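Local coordinates for protein transcriptional regulator (Saccharomonospora viridis, PDB 4KWA) that probably represses transcription as a TetR-family DNA-binding protein and binds a choline ion, at residues A13-A18 with A31-T36; Y43-P46 with D50-L53; A69-I74 with R78-R83. One frame throughout, in Å; residues are numbered along the deposited sequence. Where two conformers were deposited one is given.

Contact 1 (A13-A18 with A31-T36); sequences AWRLIA and ASELGT. With EDO (1,2-ethanediol), chain D.
Glu-33 OE1 is approached by two groups: the guanidinium of Arg-15 on the facing helix and a hydroxyl of a 1,2-ethanediol molecule, probably left from the crystallisation liquor. Arg-15 NH2 stands 3.3 Å from Glu-33 OE1, a salt bridge whose hydrogen bond is weak by length yet nearly straight, with 173° at the hydrogen. The carboxylate oxygen meets the guanidinium at its edge and in its plane, and the two flat groups are turned only 24° from each other. O1 of the diol sits beside the same pair: it accepts a hydrogen bond from Arg-15 NE at 3.0 Å and lies 2.8 Å from Glu-33 OE1. In this crystal, with the diol present, two neighbouring edge nitrogens of one guanidinium are thereby engaged, which would restrict its rotation. Arg-15 leaves its helix with CG anti to the backbone N (chi1 -176°) and bends at chi3, which turns the terminal group toward helix 27-34. Beside the salt bridge, Leu-16 CD2 comes 4.2 Å from Glu-33 OE2 and 3.5 Å from the diol carbon C2. The Leu-16 side chain also touches Asp-29 and Ile-30, whereas Glu-33 also rests on Thr-12. Helix 27-34 stops just beyond the salt bridge: Gly-35 has a positive phi, and Ala-31 O accepts from both Gly-35 N and Thr-36 N. A solvent-side ion pair over a leucine thus joins helix 2-20 to helix 27-34, the first helix of the predicted helix-turn-helix, within the three-helix DNA-binding domain of the TetR family.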
loop_
_atom_site.group_PDB
_atom_site.type_symbol
_atom_site.label_atom_id
_atom_site.label_comp_id
_atom_site.label_asym_id
_atom_site.label_seq_id
_atom_site.Cartn_x
_atom_site.Cartn_y
_atom_site.Cartn_z
ATOM N N ALA A 13 4.018 -18.249 12.979
ATOM C CA ALA A 13 4.109 -16.767 13.093
ATOM C C ALA A 13 3.618 -16.022 11.882
ATOM O O ALA A 13 2.882 -15.036 12.034
ATOM C CB ALA A 13 5.509 -16.311 13.484
ATOM N N TRP A 14 3.942 -16.494 10.656
ATOM C CA TRP A 14 3.482 -15.849 9.420
ATOM C C TRP A 14 1.984 -15.737 9.296
ATOM O O TRP A 14 1.414 -14.651 9.083
ATOM C CB TRP A 14 4.000 -16.612 8.184
ATOM C CG TRP A 14 3.627 -15.955 6.853
ATOM C CD1 TRP A 14 2.575 -16.277 5.977
ATOM C CD2 TRP A 14 4.340 -14.871 6.238
ATOM N NE1 TRP A 14 2.612 -15.406 4.896
ATOM C CE2 TRP A 14 3.695 -14.566 5.023
ATOM C CE3 TRP A 14 5.446 -14.126 6.618
ATOM C CZ2 TRP A 14 4.141 -13.534 4.162
ATOM C CZ3 TRP A 14 5.914 -13.098 5.756
ATOM C CH2 TRP A 14 5.245 -12.826 4.522
ATOM N N ARG A 15 1.333 -16.863 9.589
ATOM C CA ARG A 15 -0.113 -16.964 9.556
ATOM C C ARG A 15 -0.817 -16.088 10.618
ATOM O O ARG A 15 -1.760 -15.341 10.291
ATOM C CB ARG A 15 -0.506 -18.442 9.625
ATOM C CG ARG A 15 -2.011 -18.691 9.500
ATOM C CD ARG A 15 -2.392 -20.128 9.554
ATOM N NE ARG A 15 -1.829 -20.914 10.641
ATOM C CZ ARG A 15 -0.765 -21.670 10.451
ATOM N NH1 ARG A 15 -0.188 -21.651 9.257
ATOM N NH2 ARG A 15 -0.243 -22.349 11.413
ATOM N N LEU A 16 -0.260 -16.090 11.832
ATOM C CA LEU A 16 -0.782 -15.264 12.896
ATOM C C LEU A 16 -0.599 -13.762 12.609
ATOM O O LEU A 16 -1.523 -12.959 12.810
ATOM C CB LEU A 16 -0.170 -15.691 14.223
ATOM C CG LEU A 16 -0.458 -17.085 14.791
ATOM C CD1 LEU A 16 0.236 -17.309 16.149
ATOM C CD2 LEU A 16 -1.985 -17.186 14.905
ATOM N N ILE A 17 0.548 -13.427 12.085
ATOM C CA ILE A 17 0.874 -12.038 11.746
ATOM C C ILE A 17 -0.096 -11.574 10.612
ATOM O O ILE A 17 -0.628 -10.493 10.645
ATOM C CB ILE A 17 2.351 -11.940 11.312
ATOM C CG1 ILE A 17 3.267 -12.073 12.534
ATOM C CG2 ILE A 17 2.619 -10.585 10.609
ATOM C CD1 ILE A 17 4.721 -12.342 12.245
ATOM N N ALA A 18 -0.318 -12.429 9.629
ATOM C CA ALA A 18 -1.251 -12.127 8.532
ATOM C C ALA A 18 -2.657 -11.901 8.979
ATOM O O ALA A 18 -3.339 -10.925 8.616
ATOM C CB ALA A 18 -1.210 -13.266 7.541
ATOM N N ALA A 31 3.433 -20.034 20.830
ATOM C CA ALA A 31 3.787 -21.196 21.654
ATOM C C ALA A 31 2.562 -22.077 21.897
ATOM O O ALA A 31 2.687 -23.306 21.830
ATOM C CB ALA A 31 4.397 -20.746 22.937
ATOM N N SER A 32 1.383 -21.464 22.099
ATOM C CA SER A 32 0.126 -22.221 22.312
ATOM C C SER A 32 -0.292 -23.011 21.087
ATOM O O SER A 32 -0.819 -24.143 21.152
ATOM C CB SER A 32 -1.039 -21.260 22.604
ATOM O OG SER A 32 -0.925 -20.841 23.937
ATOM N N GLU A 33 -0.160 -22.390 19.967
ATOM C CA GLU A 33 -0.556 -23.003 18.724
ATOM C C GLU A 33 0.267 -24.216 18.415
ATOM O O GLU A 33 -0.217 -25.192 17.811
ATOM C CB GLU A 33 -0.353 -21.975 17.650
ATOM C CG GLU A 33 -0.593 -22.440 16.240
ATOM C CD GLU A 33 -1.741 -21.807 15.578
ATOM O OE1 GLU A 33 -1.749 -22.019 14.347
ATOM O OE2 GLU A 33 -2.574 -21.135 16.248
ATOM N N LEU A 34 1.542 -24.145 18.715
ATOM C CA LEU A 34 2.497 -25.280 18.489
ATOM C C LEU A 34 2.836 -26.209 19.643
ATOM O O LEU A 34 3.434 -27.253 19.421
ATOM C CB LEU A 34 3.832 -24.709 18.018
ATOM C CG LEU A 34 3.874 -24.018 16.694
ATOM C CD1 LEU A 34 5.139 -23.218 16.665
ATOM C CD2 LEU A 34 3.828 -25.016 15.565
ATOM N N GLY A 35 2.511 -25.856 20.882
ATOM C CA GLY A 35 2.797 -26.720 22.057
ATOM C C GLY A 35 4.236 -26.572 22.493
ATOM O O GLY A 35 4.891 -27.499 22.917
ATOM N N THR A 36 4.779 -25.386 22.373
ATOM C CA THR A 36 6.182 -25.233 22.783
ATOM C C THR A 36 6.193 -24.248 23.931
ATOM O O THR A 36 5.130 -23.910 24.476
ATOM C CB THR A 36 7.067 -24.807 21.609
ATOM O OG1 THR A 36 6.711 -25.572 20.463
ATOM C CG2 THR A 36 8.554 -25.055 21.913
HETATM C C1 EDO D . -4.606 -19.422 12.441
HETATM O O1 EDO D . -3.511 -20.327 13.012
HETATM C C2 EDO D . -4.320 -17.913 12.438
HETATM O O2 EDO D . -5.165 -16.936 13.159
#

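Contact 2 (Y43-P46 with D50-L53); sequences YHFP and DILL
The ring of Phe-45 has CB of its neighbour His-44 over one face, 3.5 Å above the plane and displaced toward the rim, while Ile-51 CG1 and the backbone O of Asp-50 approach it obliquely. The closest approach is made by the root of the aromatic side chain: Phe-45 CB lies 3.4 Å from Ile-51 CG1, and CG of the same ring lies 3.9 Å from that methylene. The two side chains cross at about a right angle. With its CG1 beside the backbone N (chi1 -58°), Ile-51 presents this branch to the phenylalanine. Phe-45 is the first residue to leave helical geometry after helix 38-44, the second helix of the predicted helix-turn-helix and, in TetR proteins, the DNA-recognition helix. The chain then turns into helix 48-71, bringing Phe-45 CA to 5.5 Å from Asp-50 CA. Alongside, CB of Phe-45 and CB of Asp-50 are 4.4 Å apart, and Phe-45 CD2 passes 4.2 Å from Asp-50 O. Near the start of the incoming helix, Ser-47 OG accepts a hydrogen bond from Asp-50 N. Helix 2-20 meets both partners, with Arg-6 against Phe-45 and Ala-13 against Ile-51.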
loop_
_atom_site.group_PDB
_atom_site.type_symbol
_atom_site.label_atom_id
_atom_site.label_comp_id
_atom_site.label_asym_id
_atom_site.label_seq_id
_atom_site.Cartn_x
_atom_site.Cartn_y
_atom_site.Cartn_z
ATOM N N TYR A 43 14.806 -18.589 22.118
ATOM C CA TYR A 43 16.118 -19.145 21.756
ATOM C C TYR A 43 16.401 -18.997 20.302
ATOM O O TYR A 43 17.465 -18.497 19.929
ATOM C CB TYR A 43 16.227 -20.587 22.203
ATOM C CG TYR A 43 17.495 -21.310 21.829
ATOM C CD1 TYR A 43 18.743 -20.932 22.376
ATOM C CD2 TYR A 43 17.446 -22.452 21.033
ATOM C CE1 TYR A 43 19.919 -21.629 22.058
ATOM C CE2 TYR A 43 18.607 -23.168 20.727
ATOM C CZ TYR A 43 19.840 -22.769 21.255
ATOM O OH TYR A 43 20.985 -23.534 20.963
ATOM N N HIS A 44 15.411 -19.244 19.457
ATOM C CA HIS A 44 15.687 -19.089 18.050
ATOM C C HIS A 44 15.533 -17.659 17.558
ATOM O O HIS A 44 16.251 -17.221 16.666
ATOM C CB HIS A 44 14.810 -20.001 17.257
ATOM C CG HIS A 44 15.139 -21.448 17.443
ATOM N ND1 HIS A 44 14.265 -22.345 18.017
ATOM C CD2 HIS A 44 16.271 -22.140 17.174
ATOM C CE1 HIS A 44 14.831 -23.538 18.066
ATOM N NE2 HIS A 44 16.053 -23.437 17.575
ATOM N N PHE A 45 14.642 -16.905 18.177
ATOM C CA PHE A 45 14.330 -15.553 17.728
ATOM C C PHE A 45 14.177 -14.640 18.948
ATOM O O PHE A 45 13.069 -14.482 19.485
ATOM C CB PHE A 45 13.001 -15.625 16.950
ATOM C CG PHE A 45 13.016 -16.680 15.863
ATOM C CD1 PHE A 45 12.271 -17.841 15.976
ATOM C CD2 PHE A 45 13.719 -16.444 14.675
ATOM C CE1 PHE A 45 12.246 -18.777 14.971
ATOM C CE2 PHE A 45 13.720 -17.401 13.683
ATOM C CZ PHE A 45 12.980 -18.567 13.845
ATOM N N PRO A 46 15.321 -14.080 19.419
ATOM C CA PRO A 46 15.380 -13.266 20.634
ATOM C C PRO A 46 14.476 -12.082 20.681
ATOM O O PRO A 46 14.300 -11.543 21.778
ATOM C CB PRO A 46 16.870 -12.859 20.737
ATOM C CG PRO A 46 17.601 -13.830 19.877
ATOM C CD PRO A 46 16.628 -14.171 18.770
ATOM N N ASP A 50 12.796 -10.090 15.127
ATOM C CA ASP A 50 13.502 -11.163 14.437
ATOM C C ASP A 50 12.576 -12.200 13.886
ATOM O O ASP A 50 12.877 -12.751 12.812
ATOM C CB ASP A 50 14.523 -11.877 15.286
ATOM C CG ASP A 50 15.854 -11.213 15.221
ATOM O OD1 ASP A 50 15.924 -9.985 15.487
ATOM O OD2 ASP A 50 16.810 -11.918 14.853
ATOM N N ILE A 51 11.491 -12.524 14.607
ATOM C CA ILE A 51 10.503 -13.483 14.050
ATOM C C ILE A 51 9.928 -12.904 12.714
ATOM O O ILE A 51 9.827 -13.629 11.716
ATOM C CB ILE A 51 9.355 -13.797 15.018
ATOM C CG1 ILE A 51 9.941 -14.353 16.308
ATOM C CG2 ILE A 51 8.365 -14.803 14.351
ATOM C CD1 ILE A 51 8.885 -14.678 17.331
ATOM N N LEU A 52 9.612 -11.608 12.677
ATOM C CA LEU A 52 9.061 -10.991 11.457
ATOM C C LEU A 52 10.107 -11.053 10.316
ATOM O O LEU A 52 9.805 -11.525 9.205
ATOM C CB LEU A 52 8.669 -9.541 11.684
ATOM C CG LEU A 52 8.082 -8.685 10.541
ATOM C CD1 LEU A 52 6.909 -9.382 9.918
ATOM C CD2 LEU A 52 7.703 -7.294 10.950
ATOM N N LEU A 53 11.350 -10.673 10.643
ATOM C CA LEU A 53 12.363 -10.634 9.601
ATOM C C LEU A 53 12.567 -12.051 9.010
ATOM O O LEU A 53 12.646 -12.229 7.775
ATOM C CB LEU A 53 13.665 -10.065 10.177
ATOM C CG LEU A 53 14.848 -10.041 9.253
ATOM C CD1 LEU A 53 14.590 -8.955 8.252
ATOM C CD2 LEU A 53 16.100 -9.794 10.122
#

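Contact 3 (A69-I74 with R78-R83); sequences AELHTI and RERLVR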
loop_
_atom_site.group_PDB
_atom_site.type_symbol
_atom_site.label_atom_id
_atom_site.label_comp_id
_atom_site.label_asym_id
_atom_site.label_seq_id
_atom_site.Cartn_x
_atom_site.Cartn_y
_atom_site.Cartn_z
ATOM N N ALA A 69 8.020 -22.375 -10.541
ATOM C CA ALA A 69 7.213 -23.569 -10.810
ATOM C C ALA A 69 6.091 -23.264 -11.793
ATOM O O ALA A 69 5.897 -23.970 -12.766
ATOM C CB ALA A 69 6.598 -24.119 -9.523
ATOM N N GLU A 70 5.446 -22.125 -11.586
ATOM C CA GLU A 70 4.347 -21.718 -12.401
ATOM C C GLU A 70 4.833 -21.359 -13.827
ATOM O O GLU A 70 4.233 -21.796 -14.785
ATOM C CB GLU A 70 3.606 -20.537 -11.755
ATOM C CG GLU A 70 2.439 -19.967 -12.568
ATOM C CD GLU A 70 1.218 -20.889 -12.698
ATOM O OE1 GLU A 70 1.210 -22.005 -12.131
ATOM O OE2 GLU A 70 0.236 -20.462 -13.355
ATOM N N LEU A 71 5.984 -20.723 -13.962
ATOM C CA LEU A 71 6.399 -20.225 -15.290
ATOM C C LEU A 71 7.336 -21.101 -16.108
ATOM O O LEU A 71 7.590 -20.740 -17.259
ATOM C CB LEU A 71 7.186 -18.942 -15.132
ATOM C CG LEU A 71 6.405 -17.632 -14.936
ATOM C CD1 LEU A 71 5.315 -17.752 -13.908
ATOM C CD2 LEU A 71 7.370 -16.513 -14.582
ATOM N N HIS A 72 7.893 -22.172 -15.539
ATOM C CA HIS A 72 9.018 -22.817 -16.325
ATOM C C HIS A 72 8.617 -23.467 -17.639
ATOM O O HIS A 72 9.445 -23.610 -18.556
ATOM C CB HIS A 72 9.883 -23.750 -15.503
ATOM C CG HIS A 72 9.349 -25.131 -15.372
ATOM N ND1 HIS A 72 8.226 -25.426 -14.625
ATOM C CD2 HIS A 72 9.840 -26.312 -15.817
ATOM C CE1 HIS A 72 8.024 -26.736 -14.658
ATOM N NE2 HIS A 72 8.987 -27.294 -15.374
ATOM N N THR A 73 7.354 -23.860 -17.751
ATOM C CA THR A 73 6.928 -24.423 -19.063
ATOM C C THR A 73 6.305 -23.348 -20.020
ATOM O O THR A 73 5.671 -23.705 -21.045
ATOM C CB THR A 73 5.887 -25.545 -18.951
ATOM O OG1 THR A 73 4.662 -24.960 -18.508
ATOM C CG2 THR A 73 6.321 -26.730 -18.070
ATOM N N ILE A 74 6.420 -22.055 -19.673
ATOM C CA ILE A 74 5.828 -21.001 -20.487
ATOM C C ILE A 74 6.808 -20.166 -21.287
ATOM O O ILE A 74 7.542 -19.356 -20.715
ATOM C CB ILE A 74 5.034 -20.042 -19.580
ATOM C CG1 ILE A 74 4.171 -20.879 -18.627
ATOM C CG2 ILE A 74 4.185 -19.134 -20.431
ATOM C CD1 ILE A 74 3.126 -21.776 -19.283
ATOM N N ARG A 78 3.473 -13.127 -23.522
ATOM C CA ARG A 78 2.162 -12.637 -23.065
ATOM C C ARG A 78 1.638 -13.590 -22.005
ATOM O O ARG A 78 1.141 -13.131 -20.941
ATOM C CB ARG A 78 1.105 -12.495 -24.178
ATOM C CG ARG A 78 -0.285 -12.129 -23.625
ATOM C CD ARG A 78 -1.466 -12.048 -24.608
ATOM N NE ARG A 78 -2.686 -12.223 -23.816
ATOM C CZ ARG A 78 -3.048 -13.398 -23.296
ATOM N NH1 ARG A 78 -2.283 -14.469 -23.497
ATOM N NH2 ARG A 78 -4.133 -13.507 -22.534
ATOM N N GLU A 79 1.713 -14.884 -22.289
ATOM C CA GLU A 79 1.249 -15.897 -21.300
ATOM C C GLU A 79 2.097 -15.742 -20.021
ATOM O O GLU A 79 1.562 -15.807 -18.926
ATOM C CB GLU A 79 1.330 -17.348 -21.802
ATOM C CG GLU A 79 0.653 -18.304 -20.828
ATOM C CD GLU A 79 -0.869 -18.077 -20.650
ATOM O OE1 GLU A 79 -1.509 -17.389 -21.489
ATOM O OE2 GLU A 79 -1.429 -18.591 -19.648
ATOM N N ARG A 80 3.418 -15.566 -20.151
ATOM C CA ARG A 80 4.231 -15.395 -18.964
ATOM C C ARG A 80 3.778 -14.207 -18.093
ATOM O O ARG A 80 3.601 -14.333 -16.874
ATOM C CB ARG A 80 5.731 -15.234 -19.305
ATOM C CG ARG A 80 6.435 -16.430 -19.777
ATOM C CD ARG A 80 7.908 -16.142 -20.033
ATOM N NE ARG A 80 8.698 -15.995 -18.847
ATOM C CZ ARG A 80 9.236 -17.008 -18.160
ATOM N NH1 ARG A 80 8.912 -18.272 -18.442
ATOM N NH2 ARG A 80 10.019 -16.775 -17.102
ATOM N N LEU A 81 3.618 -13.049 -18.730
ATOM C CA LEU A 81 3.170 -11.801 -18.035
ATOM C C LEU A 81 1.785 -12.030 -17.391
ATOM O O LEU A 81 1.568 -11.694 -16.217
ATOM C CB LEU A 81 3.208 -10.643 -19.000
ATOM C CG LEU A 81 3.083 -9.298 -18.328
ATOM C CD1 LEU A 81 4.233 -9.035 -17.367
ATOM C CD2 LEU A 81 2.954 -8.172 -19.363
ATOM N N VAL A 82 0.875 -12.656 -18.108
ATOM C CA VAL A 82 -0.463 -12.985 -17.562
ATOM C C VAL A 82 -0.356 -13.887 -16.334
ATOM O O VAL A 82 -1.013 -13.615 -15.341
ATOM C CB VAL A 82 -1.414 -13.614 -18.620
ATOM C CG1 VAL A 82 -2.702 -14.144 -17.974
ATOM C CG2 VAL A 82 -1.761 -12.589 -19.708
ATOM N N ARG A 83 0.505 -14.892 -16.363
ATOM C CA ARG A 83 0.680 -15.751 -15.197
ATOM C C ARG A 83 1.325 -15.035 -14.028
ATOM O O ARG A 83 0.911 -15.152 -12.924
ATOM C CB ARG A 83 1.526 -16.940 -15.533
ATOM C CG ARG A 83 0.743 -18.079 -16.063
ATOM C CD ARG A 83 1.645 -19.018 -16.807
ATOM N NE ARG A 83 0.852 -19.877 -17.643
ATOM C CZ ARG A 83 0.330 -21.012 -17.248
ATOM N NH1 ARG A 83 -0.384 -21.691 -18.101
ATOM N NH2 ARG A 83 0.539 -21.464 -16.027
#
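Arg-80 NH1 donates a hydrogen bond to Ile-74 O at 2.9 Å; the oxygen lies 7° out of the guanidinium plane, and the donor sits in the carbonyl plane. Leu-71 O is also 3.0 Å from Arg-80 NH1, while Leu-71 CD2 covers one guanidinium face near its rim. The bend at chi3 (74°) folds the end of Arg-80 back to this loop. Arg-83 also reaches back to 70-74 but stays extended from CG to NE, and Ile-74 CD1 lies over one face of its guanidinium, 3.4 Å from Arg-83 NE. Arg-83 NH2 forms a salt bridge with Glu-70 OE2 at 2.9 Å, although the hydrogen bond is bent (118°) and weak. Ile-74 CG2 is 3.6 Å from both Arg-80 CG and Glu-79 CB.

Further out, Glu-79 OE2 takes a weak hydrogen bond from Arg-83 NE within a second salt bridge, and Glu-79 OE1 has a long one with Arg-78, which pairs with Glu-187. The type I turn from Leu-71 to Ile-74, with Ile-74 N bonded to Leu-71 O, places Ile-74 against the arginines. Here helix 48-71 passes to helix 77-86, the first of the BetI-type C-terminal region, which binds ligands in TetR proteins. The Arg-80 bond holds the turn, the Glu-70 to Arg-83 salt bridge joins the helices, and Arg-83 probably favours ionised Glu-70 and Glu-79.

In the fold
This chain is the C-terminal, TetR-like part of a longer protein. Contacts 1 and 2 belong to its DNA-binding domain; their centres are 13 Å apart, and they touch where Ala-13 CB packs 3.3 Å from Ile-51 CG2. Contact 1 joins helix 27-34 to helix 2-20, and contact 2 joins the chain just after helix 38-44 to helix 48-71. Contact 3 lies on the opposite side of the chain's centre, its centre about 33 Å from that of contact 1 and about 35 Å from that of contact 2. Helix 48-71 spans this distance, supplying 50-53 to contact 2 and its last residues to contact 3. Choline, bound by Gln-88, Trp-99 and Asp-160, is about 14 Å from the Leu-71 side chain.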